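Local coordinates for protein omega transaminase (Pseudomonas sp., PDB 5LHA) that probably transfers amino groups from amines to carbonyl acceptors using a pyridoxal phosphate cofactor, held here in its pyridoxamine form, at residues Arg41-Tyr46 and Gly68-Ser73; Arg136-Ala141 and Ala312-Asn317; Thr148-Leu153 and Gln179-Cys184; Ala358-Gln363 and Leu436-Asp441. One frame throughout, in Å; residues are numbered along the deposited sequence.

Contact 1 (Arg41-Tyr46 and Gly68-Ser73)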
loop_
_atom_site.group_PDB
_atom_site.type_symbol
_atom_site.label_atom_id
_atom_site.label_comp_id
_atom_site.label_asym_id
_atom_site.label_seq_id
_atom_site.Cartn_x
_atom_site.Cartn_y
_atom_site.Cartn_z
ATOM N N ARG A 41 41.395 -19.135 -5.607
ATOM C CA ARG A 41 41.329 -19.985 -6.783
ATOM C C ARG A 41 40.349 -21.123 -6.512
ATOM O O ARG A 41 40.136 -21.520 -5.365
ATOM C CB ARG A 41 42.736 -20.515 -7.115
ATOM C CG ARG A 41 43.688 -19.419 -7.617
ATOM C CD ARG A 41 45.083 -19.936 -7.905
ATOM N NE ARG A 41 45.118 -20.833 -9.055
ATOM C CZ ARG A 41 45.204 -20.419 -10.315
ATOM N NH1 ARG A 41 45.280 -19.123 -10.590
ATOM N NH2 ARG A 41 45.232 -21.303 -11.300
ATOM N N GLY A 42 39.749 -21.625 -7.574
ATOM C CA GLY A 42 38.868 -22.777 -7.484
ATOM C C GLY A 42 39.152 -23.751 -8.603
ATOM O O GLY A 42 39.394 -23.353 -9.741
ATOM N N ASP A 43 39.125 -25.037 -8.268
ATOM C CA ASP A 43 39.318 -26.064 -9.282
ATOM C C ASP A 43 38.594 -27.334 -8.851
ATOM O O ASP A 43 38.798 -27.813 -7.732
ATOM C CB ASP A 43 40.817 -26.318 -9.484
ATOM C CG ASP A 43 41.115 -27.175 -10.679
ATOM O OD1 ASP A 43 41.291 -26.616 -11.783
ATOM O OD2 ASP A 43 41.157 -28.406 -10.524
ATOM N N GLY A 44 37.751 -27.870 -9.729
ATOM C CA GLY A 44 36.972 -29.036 -9.353
ATOM C C GLY A 44 35.985 -28.650 -8.267
ATOM O O GLY A 44 35.240 -27.675 -8.402
ATOM N N ASN A 45 35.966 -29.421 -7.179
ATOM C CA ASN A 45 35.135 -29.125 -6.020
ATOM C C ASN A 45 35.960 -28.574 -4.855
ATOM O O ASN A 45 35.513 -28.617 -3.700
ATOM C CB ASN A 45 34.336 -30.364 -5.594
ATOM C CG ASN A 45 33.344 -30.832 -6.668
ATOM O OD1 ASN A 45 33.015 -30.087 -7.582
ATOM N ND2 ASN A 45 32.863 -32.064 -6.546
ATOM N N TYR A 46 37.146 -28.032 -5.137
ATOM C CA TYR A 46 38.038 -27.499 -4.117
ATOM C C TYR A 46 38.304 -26.023 -4.381
ATOM O O TYR A 46 38.277 -25.567 -5.527
ATOM C CB TYR A 46 39.375 -28.268 -4.072
ATOM C CG TYR A 46 39.271 -29.649 -3.465
ATOM C CD1 TYR A 46 38.849 -30.734 -4.223
ATOM C CD2 TYR A 46 39.593 -29.868 -2.130
ATOM C CE1 TYR A 46 38.747 -31.999 -3.665
ATOM C CE2 TYR A 46 39.493 -31.125 -1.564
ATOM C CZ TYR A 46 39.072 -32.194 -2.335
ATOM O OH TYR A 46 38.976 -33.452 -1.764
ATOM N N GLY A 68 31.307 -27.961 -10.741
ATOM C CA GLY A 68 32.673 -27.799 -10.290
ATOM C C GLY A 68 33.359 -26.588 -10.902
ATOM O O GLY A 68 32.964 -26.064 -11.940
ATOM N N HIS A 69 34.429 -26.153 -10.249
ATOM C CA HIS A 69 35.166 -25.006 -10.753
ATOM C C HIS A 69 36.033 -25.400 -11.945
ATOM O O HIS A 69 36.459 -26.551 -12.081
ATOM C CB HIS A 69 36.060 -24.402 -9.666
ATOM C CG HIS A 69 35.321 -23.918 -8.459
ATOM N ND1 HIS A 69 34.781 -22.653 -8.380
ATOM C CD2 HIS A 69 35.076 -24.508 -7.265
ATOM C CE1 HIS A 69 34.204 -22.496 -7.201
ATOM N NE2 HIS A 69 34.372 -23.605 -6.504
ATOM N N ASN A 70 36.265 -24.428 -12.829
ATOM C CA ASN A 70 37.312 -24.513 -13.856
ATOM C C ASN A 70 37.064 -25.632 -14.875
ATOM O O ASN A 70 37.998 -26.300 -15.322
ATOM C CB ASN A 70 38.689 -24.662 -13.212
ATOM C CG ASN A 70 39.790 -24.030 -14.038
ATOM O OD1 ASN A 70 39.535 -23.191 -14.896
ATOM N ND2 ASN A 70 41.027 -24.411 -13.760
ATOM N N ARG A 71 35.803 -25.840 -15.253
ATOM C CA ARG A 71 35.480 -26.792 -16.319
ATOM C C ARG A 71 35.900 -26.220 -17.674
ATOM O O ARG A 71 35.446 -25.138 -18.065
ATOM C CB ARG A 71 33.987 -27.116 -16.315
ATOM C CG ARG A 71 33.499 -27.880 -15.081
ATOM C CD ARG A 71 34.160 -29.255 -14.950
ATOM N NE ARG A 71 33.770 -30.188 -16.004
ATOM C CZ ARG A 71 32.796 -31.090 -15.894
ATOM N NH1 ARG A 71 32.096 -31.194 -14.769
ATOM N NH2 ARG A 71 32.520 -31.893 -16.911
ATOM N N ALA A 72 36.766 -26.953 -18.394
ATOM C CA ALA A 72 37.361 -26.426 -19.622
ATOM C C ALA A 72 36.306 -26.150 -20.689
ATOM O O ALA A 72 36.299 -25.077 -21.303
ATOM C CB ALA A 72 38.424 -27.394 -20.145
ATOM N N SER A 73 35.402 -27.105 -20.921
ATOM C CA SER A 73 34.389 -26.957 -21.970
ATOM C C SER A 73 33.555 -25.684 -21.799
ATOM O O SER A 73 33.221 -25.013 -22.785
ATOM C CB SER A 73 33.486 -28.192 -21.988
ATOM O OG SER A 73 32.777 -28.325 -20.768
#
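A type II' turn from D43 to Y46 closes the beta hairpin of strands 37-43 and 46-49, and G44 in this turn pairs with H69 as a single antiparallel bridge. The pair is of the hydrogen-bonded kind. G44 N donates to H69 O at 3.0 Å. H69 N returns a bond to G44 O, whose modelled length is doubtfully short. The positive phi of G44 suits a glycine at this corner of the turn. D43 N to Y46 O, at 2.9 Å, closes the hairpin behind it.

The H69 side chain lies against the strand end. Its CB sits 3.3 Å from G42 C. The CA of G42 lies over one ring face, displaced toward the rim, in a CH-pi contact of 4.2 Å to the centroid. G44 O is instead near the plane of the ring, at its edge. A CB on G42 would run into H69 CG, consistent with a glycine here. H69 NE2 is hydrogen-bonded to D57, which probably helps hold the turn of the ring.

N70 adds a side-chain tie to D43, whose CG is anti to the backbone N (chi1 -170°) and so turned toward the N70 amide. K75 binds N70 OD1, leaving the amide nitrogen for the aspartate. An alanine in place of N70 would probably leave D43 OD1 without this donor and K75 NZ without this acceptor. N70 ND2 meets D43 OD1 at 3.0 Å, nearly straight at 171°, with the carboxylate and amide planes 75° apart.

Contact 2 (Arg136-Ala141 and Ala312-Asn317)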
loop_
_atom_site.group_PDB
_atom_site.type_symbol
_atom_site.label_atom_id
_atom_site.label_comp_id
_atom_site.label_asym_id
_atom_site.label_seq_id
_atom_site.Cartn_x
_atom_site.Cartn_y
_atom_site.Cartn_z
ATOM N N ARG A 136 0.833 -10.787 -12.602
ATOM C CA ARG A 136 -0.116 -9.678 -12.657
ATOM C C ARG A 136 -0.589 -9.423 -14.082
ATOM O O ARG A 136 -1.778 -9.177 -14.309
ATOM C CB ARG A 136 0.513 -8.403 -12.078
ATOM C CG ARG A 136 0.812 -8.426 -10.575
ATOM C CD ARG A 136 -0.405 -7.984 -9.782
ATOM N NE ARG A 136 -0.157 -7.837 -8.344
ATOM C CZ ARG A 136 0.109 -6.696 -7.716
ATOM N NH1 ARG A 136 0.174 -5.543 -8.369
ATOM N NH2 ARG A 136 0.301 -6.720 -6.411
ATOM N N GLN A 137 0.326 -9.471 -15.058
ATOM C CA GLN A 137 -0.062 -9.198 -16.443
ATOM C C GLN A 137 -0.963 -10.288 -17.009
ATOM O O GLN A 137 -1.928 -9.985 -17.715
ATOM C CB GLN A 137 1.178 -9.035 -17.328
ATOM C CG GLN A 137 0.817 -8.807 -18.788
ATOM C CD GLN A 137 1.921 -8.171 -19.595
ATOM O OE1 GLN A 137 2.922 -7.706 -19.052
ATOM N NE2 GLN A 137 1.738 -8.143 -20.912
ATOM N N TYR A 138 -0.681 -11.554 -16.694
ATOM C CA TYR A 138 -1.525 -12.660 -17.140
ATOM C C TYR A 138 -2.989 -12.421 -16.800
ATOM O O TYR A 138 -3.871 -12.608 -17.644
ATOM C CB TYR A 138 -1.059 -13.978 -16.513
ATOM C CG TYR A 138 -2.082 -15.092 -16.629
ATOM C CD1 TYR A 138 -2.278 -15.754 -17.834
ATOM C CD2 TYR A 138 -2.870 -15.470 -15.546
ATOM C CE1 TYR A 138 -3.213 -16.779 -17.954
ATOM C CE2 TYR A 138 -3.821 -16.492 -15.665
ATOM C CZ TYR A 138 -3.980 -17.137 -16.876
ATOM O OH TYR A 138 -4.895 -18.146 -17.026
ATOM N N TRP A 139 -3.271 -12.050 -15.549
ATOM C CA TRP A 139 -4.659 -11.855 -15.136
ATOM C C TRP A 139 -5.288 -10.650 -15.826
ATOM O O TRP A 139 -6.476 -10.685 -16.180
ATOM C CB TRP A 139 -4.740 -11.735 -13.620
ATOM C CG TRP A 139 -4.507 -13.049 -12.940
ATOM C CD1 TRP A 139 -3.434 -13.393 -12.158
ATOM C CD2 TRP A 139 -5.363 -14.197 -12.968
ATOM N NE1 TRP A 139 -3.566 -14.688 -11.714
ATOM C CE2 TRP A 139 -4.743 -15.202 -12.193
ATOM C CE3 TRP A 139 -6.591 -14.474 -13.572
ATOM C CZ2 TRP A 139 -5.314 -16.455 -12.002
ATOM C CZ3 TRP A 139 -7.152 -15.720 -13.385
ATOM C CH2 TRP A 139 -6.516 -16.695 -12.601
ATOM N N ILE A 140 -4.517 -9.578 -16.030
ATOM C CA ILE A 140 -5.050 -8.416 -16.739
ATOM C C ILE A 140 -5.405 -8.785 -18.174
ATOM O O ILE A 140 -6.468 -8.409 -18.681
ATOM C CB ILE A 140 -4.060 -7.237 -16.672
ATOM C CG1 ILE A 140 -4.037 -6.643 -15.264
ATOM C CG2 ILE A 140 -4.423 -6.162 -17.676
ATOM C CD1 ILE A 140 -2.881 -5.714 -15.029
ATOM N N ALA A 141 -4.529 -9.538 -18.849
ATOM C CA ALA A 141 -4.844 -9.987 -20.201
ATOM C C ALA A 141 -6.028 -10.945 -20.213
ATOM O O ALA A 141 -6.795 -10.969 -21.184
ATOM C CB ALA A 141 -3.625 -10.654 -20.834
ATOM N N ALA A 312 1.119 -18.188 -21.520
ATOM C CA ALA A 312 1.641 -17.607 -22.754
ATOM C C ALA A 312 0.509 -17.227 -23.704
ATOM O O ALA A 312 0.515 -16.140 -24.297
ATOM C CB ALA A 312 2.608 -18.586 -23.418
ATOM N N ASP A 313 -0.464 -18.130 -23.869
ATOM C CA ASP A 313 -1.588 -17.903 -24.774
ATOM C C ASP A 313 -2.414 -16.695 -24.357
ATOM O O ASP A 313 -2.885 -15.931 -25.209
ATOM C CB ASP A 313 -2.470 -19.146 -24.810
ATOM C CG ASP A 313 -1.829 -20.285 -25.545
ATOM O OD1 ASP A 313 -0.863 -20.038 -26.294
ATOM O OD2 ASP A 313 -2.273 -21.433 -25.344
ATOM N N ALA A 314 -2.648 -16.537 -23.050
ATOM C CA ALA A 314 -3.463 -15.424 -22.573
ATOM C C ALA A 314 -2.787 -14.089 -22.837
ATOM O O ALA A 314 -3.440 -13.117 -23.237
ATOM C CB ALA A 314 -3.748 -15.580 -21.083
ATOM N N ILE A 315 -1.484 -14.016 -22.579
ATOM C CA ILE A 315 -0.767 -12.759 -22.734
ATOM C C ILE A 315 -0.615 -12.417 -24.211
ATOM O O ILE A 315 -0.841 -11.273 -24.622
ATOM C CB ILE A 315 0.589 -12.837 -22.005
ATOM C CG1 ILE A 315 0.338 -12.968 -20.499
ATOM C CG2 ILE A 315 1.423 -11.596 -22.282
ATOM C CD1 ILE A 315 1.566 -13.019 -19.661
ATOM N N GLU A 316 -0.231 -13.404 -25.032
ATOM C CA GLU A 316 -0.081 -13.143 -26.458
ATOM C C GLU A 316 -1.412 -12.879 -27.163
ATOM O O GLU A 316 -1.411 -12.232 -28.218
ATOM C CB GLU A 316 0.674 -14.284 -27.143
ATOM C CG GLU A 316 2.114 -14.434 -26.675
ATOM C CD GLU A 316 2.872 -15.477 -27.463
ATOM O OE1 GLU A 316 2.220 -16.231 -28.216
ATOM O OE2 GLU A 316 4.122 -15.525 -27.355
ATOM N N ASN A 317 -2.537 -13.356 -26.625
ATOM C CA ASN A 317 -3.850 -13.001 -27.153
ATOM C C ASN A 317 -4.520 -11.889 -26.361
ATOM O O ASN A 317 -5.703 -11.618 -26.580
ATOM C CB ASN A 317 -4.805 -14.201 -27.188
ATOM C CG ASN A 317 -4.542 -15.142 -28.344
ATOM O OD1 ASN A 317 -4.107 -14.730 -29.422
ATOM N ND2 ASN A 317 -4.869 -16.414 -28.142
HETATM O O HOH W 1 -6.230 -12.496 -23.534
#
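Apolar contacts carry most of the join between Y138 and A141 on one helix and A314 and I315 on the other. The ring of Y138 reaches A314 with CE1, 3.4 Å from A314 CB. I315 lies against the backbone of Y138. Its CG1 is anti to its own carbonyl carbon (chi1 -65°) and comes 3.9 Å from Y138 CA. CD1 of I315 rests beside the same CA and the Y138 N. An alanine in place of I315 would probably open a gap against the Y138 backbone and beside the Q137 amide.

Two methyls pack against polar atoms. I315 CG2 touches Q137 NE2 at 3.7 Å, the two side chains crossing at about a right angle. That amide nitrogen is bound to the carbonyls of M324 and S322, so its hydrogens are used elsewhere. A141 CB faces A314 O at 3.4 Å.

The polar link between the two helices is a water. It donates to A141 O and to A314 O, 2.9 Å from each. Y138 OH is bonded to R310 NE, which probably helps steady the far end of the ring.

Small residues at A141 and A314 suit the 8.3 Å approach of the axes, which cross at 63°. This is helix-helix packing in the large domain of a fold type I aminotransferase. Helix 124-141, whose first turn holds the PMP-pocket residue S125, meets helix 309-316 with its C-terminal end.

Contact 3 (Thr148-Leu153 and Gln179-Cys184)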
loop_
_atom_site.group_PDB
_atom_site.type_symbol
_atom_site.label_atom_id
_atom_site.label_comp_id
_atom_site.label_asym_id
_atom_site.label_seq_id
_atom_site.Cartn_x
_atom_site.Cartn_y
_atom_site.Cartn_z
ATOM N N THR A 148 -4.687 -9.865 -7.714
ATOM C CA THR A 148 -3.489 -9.078 -7.430
ATOM C C THR A 148 -2.617 -9.608 -6.284
ATOM O O THR A 148 -1.406 -9.358 -6.247
ATOM C CB THR A 148 -3.935 -7.633 -7.154
ATOM O OG1 THR A 148 -2.803 -6.759 -7.069
ATOM C CG2 THR A 148 -4.729 -7.562 -5.878
ATOM N N ARG A 149 -3.212 -10.322 -5.337
ATOM C CA ARG A 149 -2.502 -10.743 -4.141
ATOM C C ARG A 149 -1.620 -11.963 -4.406
ATOM O O ARG A 149 -1.852 -12.748 -5.328
ATOM C CB ARG A 149 -3.510 -11.033 -3.037
ATOM C CG ARG A 149 -4.281 -9.798 -2.583
ATOM C CD ARG A 149 -5.410 -10.236 -1.683
ATOM N NE ARG A 149 -6.187 -9.118 -1.159
ATOM C CZ ARG A 149 -7.396 -9.241 -0.624
ATOM N NH1 ARG A 149 -7.996 -10.426 -0.593
ATOM N NH2 ARG A 149 -8.027 -8.172 -0.156
ATOM N N PHE A 150 -0.608 -12.132 -3.553
ATOM C CA PHE A 150 0.346 -13.229 -3.663
ATOM C C PHE A 150 0.398 -13.993 -2.345
ATOM O O PHE A 150 0.350 -13.389 -1.272
ATOM C CB PHE A 150 1.768 -12.728 -4.011
ATOM C CG PHE A 150 1.879 -11.991 -5.334
ATOM C CD1 PHE A 150 1.543 -12.605 -6.523
ATOM C CD2 PHE A 150 2.383 -10.698 -5.382
ATOM C CE1 PHE A 150 1.671 -11.925 -7.738
ATOM C CE2 PHE A 150 2.516 -10.023 -6.584
ATOM C CZ PHE A 150 2.157 -10.640 -7.766
ATOM N N LEU A 151 0.505 -15.317 -2.420
ATOM C CA LEU A 151 0.722 -16.153 -1.249
ATOM C C LEU A 151 2.135 -16.724 -1.266
ATOM O O LEU A 151 2.676 -17.044 -2.326
ATOM C CB LEU A 151 -0.283 -17.312 -1.195
ATOM C CG LEU A 151 -1.784 -16.994 -1.226
ATOM C CD1 LEU A 151 -2.640 -18.268 -1.219
ATOM C CD2 LEU A 151 -2.195 -16.081 -0.082
ATOM N N SER A 152 2.717 -16.887 -0.079
ATOM C CA SER A 152 4.004 -17.560 0.045
ATOM C C SER A 152 4.064 -18.194 1.429
ATOM O O SER A 152 3.143 -18.048 2.244
ATOM C CB SER A 152 5.190 -16.611 -0.219
ATOM O OG SER A 152 5.332 -15.595 0.768
ATOM N N LEU A 153 5.153 -18.918 1.676
ATOM C CA LEU A 153 5.319 -19.759 2.848
ATOM C C LEU A 153 6.319 -19.146 3.816
ATOM O O LEU A 153 7.254 -18.446 3.416
ATOM C CB LEU A 153 5.802 -21.159 2.448
ATOM C CG LEU A 153 4.977 -21.913 1.396
ATOM C CD1 LEU A 153 5.592 -23.276 1.094
ATOM C CD2 LEU A 153 3.556 -22.075 1.885
ATOM N N GLN A 179 7.934 -0.676 4.633
ATOM C CA GLN A 179 6.781 -1.287 3.983
ATOM C C GLN A 179 7.060 -1.480 2.508
ATOM O O GLN A 179 7.454 -0.543 1.808
ATOM C CB GLN A 179 5.515 -0.440 4.176
ATOM C CG GLN A 179 4.280 -0.888 3.361
ATOM C CD GLN A 179 3.777 -2.314 3.634
ATOM O OE1 GLN A 179 3.945 -2.865 4.725
ATOM N NE2 GLN A 179 3.139 -2.909 2.622
ATOM N N LEU A 180 6.857 -2.697 2.038
ATOM C CA LEU A 180 7.040 -2.967 0.623
ATOM C C LEU A 180 5.689 -3.301 -0.004
ATOM O O LEU A 180 4.695 -2.626 0.272
ATOM C CB LEU A 180 8.092 -4.065 0.453
ATOM C CG LEU A 180 9.432 -3.698 1.139
ATOM C CD1 LEU A 180 10.448 -4.819 1.044
ATOM C CD2 LEU A 180 10.055 -2.372 0.655
ATOM N N LEU A 181 5.617 -4.324 -0.843
ATOM C CA LEU A 181 4.379 -4.576 -1.567
ATOM C C LEU A 181 3.271 -5.006 -0.608
ATOM O O LEU A 181 3.485 -5.842 0.274
ATOM C CB LEU A 181 4.598 -5.642 -2.633
ATOM C CG LEU A 181 3.585 -5.624 -3.780
ATOM C CD1 LEU A 181 3.838 -4.423 -4.685
ATOM C CD2 LEU A 181 3.662 -6.913 -4.566
ATOM N N ALA A 182 2.089 -4.418 -0.778
ATOM C CA ALA A 182 0.914 -4.769 0.004
ATOM C C ALA A 182 0.264 -6.031 -0.550
ATOM O O ALA A 182 0.544 -6.466 -1.668
ATOM C CB ALA A 182 -0.100 -3.625 -0.003
ATOM N N GLY A 183 -0.632 -6.610 0.244
ATOM C CA GLY A 183 -1.414 -7.742 -0.221
ATOM C C GLY A 183 -0.630 -9.022 -0.388
ATOM O O GLY A 183 -0.980 -9.849 -1.237
ATOM N N CYS A 184 0.439 -9.201 0.381
ATOM C CA CYS A 184 1.218 -10.432 0.361
ATOM C C CYS A 184 0.978 -11.195 1.655
ATOM O O CYS A 184 1.103 -10.623 2.742
ATOM C CB CYS A 184 2.696 -10.114 0.174
ATOM S SG CYS A 184 2.963 -9.221 -1.355
#
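The F150 ring meets L181 and C184 with its edge. L181 CD2 lies in the ring plane, 3.9 Å from F150 CE2. C184 SG is also near the plane, 4.3 Å from F150 CD2. One face of the ring carries T148 O, 3.9 Å above the plane and over the centre. That carbonyl is bonded to R136 NE, so the arginine of helix 124-141 probably helps keep it over the ring.

CG of F150 is anti to its carbonyl carbon (chi1 -61°), which starts the side chain off toward L181 CD2. L181 reaches across obliquely.

The backbones pair in parallel at F150 and C184, where strands 149-153 and 184-187 of the large-domain sheet begin to run together. F150 N donates to G183 O at 3.3 Å. F150 O in turn receives a CA-H contact from C184 CA at 3.5 Å. G183 O also lies 3.3 Å from R149 CB. G183 has a positive phi, and a CB on it would press on R149 CG.

The chemistry is thus one rather long backbone hydrogen bond, F150 N to G183 O, plus apolar edge contacts. Registration at this strand start probably rests on the backbone, with the buried ring packing on L132 and R136 of helix 124-141.

Contact 4 (Ala358-Gln363 and Leu436-Asp441)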
loop_
_atom_site.group_PDB
_atom_site.type_symbol
_atom_site.label_atom_id
_atom_site.label_comp_id
_atom_site.label_asym_id
_atom_site.label_seq_id
_atom_site.Cartn_x
_atom_site.Cartn_y
_atom_site.Cartn_z
ATOM N N ALA A 358 21.034 -37.482 -5.900
ATOM C CA ALA A 358 20.152 -38.385 -5.166
ATOM C C ALA A 358 20.931 -39.494 -4.467
ATOM O O ALA A 358 20.575 -39.911 -3.360
ATOM C CB ALA A 358 19.112 -38.975 -6.115
ATOM N N LYS A 359 21.996 -39.987 -5.097
ATOM C CA LYS A 359 22.714 -41.149 -4.578
ATOM C C LYS A 359 23.692 -40.763 -3.472
ATOM O O LYS A 359 23.646 -41.312 -2.365
ATOM C CB LYS A 359 23.450 -41.856 -5.720
ATOM C CG LYS A 359 24.287 -43.056 -5.295
ATOM C CD LYS A 359 25.147 -43.579 -6.453
ATOM C CE LYS A 359 26.475 -42.832 -6.574
ATOM N NZ LYS A 359 27.443 -43.205 -5.495
ATOM N N VAL A 360 24.588 -39.821 -3.758
ATOM C CA VAL A 360 25.606 -39.456 -2.781
ATOM C C VAL A 360 25.008 -38.632 -1.648
ATOM O O VAL A 360 25.457 -38.732 -0.499
ATOM C CB VAL A 360 26.761 -38.714 -3.481
ATOM C CG1 VAL A 360 27.830 -38.288 -2.477
ATOM C CG2 VAL A 360 27.347 -39.588 -4.562
ATOM N N GLY A 361 23.988 -37.823 -1.941
ATOM C CA GLY A 361 23.305 -37.078 -0.890
ATOM C C GLY A 361 22.697 -37.970 0.177
ATOM O O GLY A 361 22.814 -37.692 1.375
ATOM N N ALA A 362 21.986 -39.024 -0.246
ATOM C CA ALA A 362 21.443 -39.999 0.699
ATOM C C ALA A 362 22.552 -40.617 1.543
ATOM O O ALA A 362 22.450 -40.681 2.774
ATOM C CB ALA A 362 20.669 -41.085 -0.054
ATOM N N GLN A 363 23.592 -41.130 0.886
ATOM C CA GLN A 363 24.768 -41.630 1.588
ATOM C C GLN A 363 25.280 -40.607 2.596
ATOM O O GLN A 363 25.498 -40.927 3.771
ATOM C CB GLN A 363 25.840 -42.015 0.559
ATOM C CG GLN A 363 27.204 -42.435 1.114
ATOM C CD GLN A 363 28.293 -42.498 0.033
ATOM O OE1 GLN A 363 28.001 -42.736 -1.145
ATOM N NE2 GLN A 363 29.549 -42.292 0.436
ATOM N N LEU A 436 27.314 -30.847 -7.461
ATOM C CA LEU A 436 26.584 -32.088 -7.697
ATOM C C LEU A 436 27.482 -33.205 -8.208
ATOM O O LEU A 436 27.032 -34.354 -8.288
ATOM C CB LEU A 436 25.435 -31.830 -8.670
ATOM C CG LEU A 436 24.454 -30.749 -8.193
ATOM C CD1 LEU A 436 23.181 -30.741 -9.029
ATOM C CD2 LEU A 436 24.117 -30.870 -6.704
ATOM N N THR A 437 28.732 -32.898 -8.546
ATOM C CA THR A 437 29.723 -33.907 -8.887
ATOM C C THR A 437 30.372 -34.544 -7.662
ATOM O O THR A 437 31.290 -35.353 -7.833
ATOM C CB THR A 437 30.793 -33.304 -9.801
ATOM O OG1 THR A 437 31.415 -32.192 -9.147
ATOM C CG2 THR A 437 30.172 -32.853 -11.122
ATOM N N LEU A 438 29.910 -34.211 -6.454
ATOM C CA LEU A 438 30.472 -34.771 -5.229
ATOM C C LEU A 438 30.541 -36.292 -5.297
ATOM O O LEU A 438 29.615 -36.954 -5.764
ATOM C CB LEU A 438 29.628 -34.353 -4.030
ATOM C CG LEU A 438 30.263 -34.593 -2.664
ATOM C CD1 LEU A 438 31.199 -33.454 -2.320
ATOM C CD2 LEU A 438 29.190 -34.741 -1.607
ATOM N N THR A 439 31.656 -36.846 -4.840
ATOM C CA THR A 439 31.861 -38.287 -4.843
ATOM C C THR A 439 31.614 -38.872 -3.456
ATOM O O THR A 439 31.447 -38.151 -2.468
ATOM C CB THR A 439 33.276 -38.621 -5.323
ATOM O OG1 THR A 439 34.234 -38.123 -4.382
ATOM C CG2 THR A 439 33.533 -37.984 -6.675
ATOM N N ARG A 440 31.566 -40.206 -3.398
ATOM C CA ARG A 440 31.563 -40.896 -2.111
ATOM C C ARG A 440 32.707 -40.404 -1.235
ATOM O O ARG A 440 32.512 -40.050 -0.066
ATOM C CB ARG A 440 31.692 -42.406 -2.316
ATOM C CG ARG A 440 30.495 -43.114 -2.915
ATOM C CD ARG A 440 30.693 -44.616 -2.765
ATOM N NE ARG A 440 29.604 -45.417 -3.316
ATOM C CZ ARG A 440 29.681 -46.732 -3.492
ATOM N NH1 ARG A 440 30.792 -47.377 -3.164
ATOM N NH2 ARG A 440 28.656 -47.403 -3.996
ATOM N N ASP A 441 33.915 -40.382 -1.805
ATOM C CA ASP A 441 35.115 -39.965 -1.090
ATOM C C ASP A 441 34.961 -38.571 -0.494
ATOM O O ASP A 441 35.193 -38.363 0.702
ATOM C CB ASP A 441 36.309 -40.031 -2.051
ATOM C CG ASP A 441 37.371 -39.005 -1.741
ATOM O OD1 ASP A 441 38.098 -39.193 -0.740
ATOM O OD2 ASP A 441 37.488 -38.018 -2.509
#
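V360 fits its two methyls against the chain just before helix 440-457. CG1 lies 3.6 Å from T439 O and 3.9 Å from L438 CD2. CG2 lies 3.7 Å from L438 O. CG1 is anti to the backbone N of V360 (chi1 179°), which turns it toward these two residues. The V360 and L438 side chains meet at a slant.

On helix 353-368, Q363 crosses the R440 side chain at about a right angle. Its amide reaches the aliphatic part of the arginine, NE2 being 3.5 Å from R440 CB. Q363 is poorly ordered, so the finer details of this pairing are doubtful. K359 bends back at chi3 and chi4 and brings NZ to 3.8 Å from R440 NE. Two like charges so close would probably repel, though both residues are exposed and solvent is likely to screen them.

The next shell holds the loop. N356 ND2, one turn before V360, is bonded to the carbonyls of L436 and L438. T439 is the N-cap of helix 440-457, its OG1 accepting from E442 N. This probably helps define the start of the helix.

A443 of that helix touches both V360 and L438. L386 also packs on L438, just before strand 387-393. The contact therefore seats the start of the C-terminal helix 440-457 on the flank of helix 353-368.

In the fold
From the N terminus, contact 1 comes first. It closes a short loop that holds strands 46-49 and 54-57, and ties the hairpin to the start of helix 72-85. Contact 2 then spans 170 residues, bringing helix 309-316 back to helix 124-141. Contact 3 is nested inside that loop and joins neighbouring strands, 149-153 and 184-187, of the large-domain sheet. The two touch through R136. Contact 4 follows in series and closes a loop of 72 residues between helix 353-368 and helix 440-457. It meets contact 1 again, where N45 ND2 lies 3.0 Å from T437 OG1, probably hydrogen-bonded. Contacts 1 and 3 lie on opposite sides of the chain's centre, about 40 Å apart between centres.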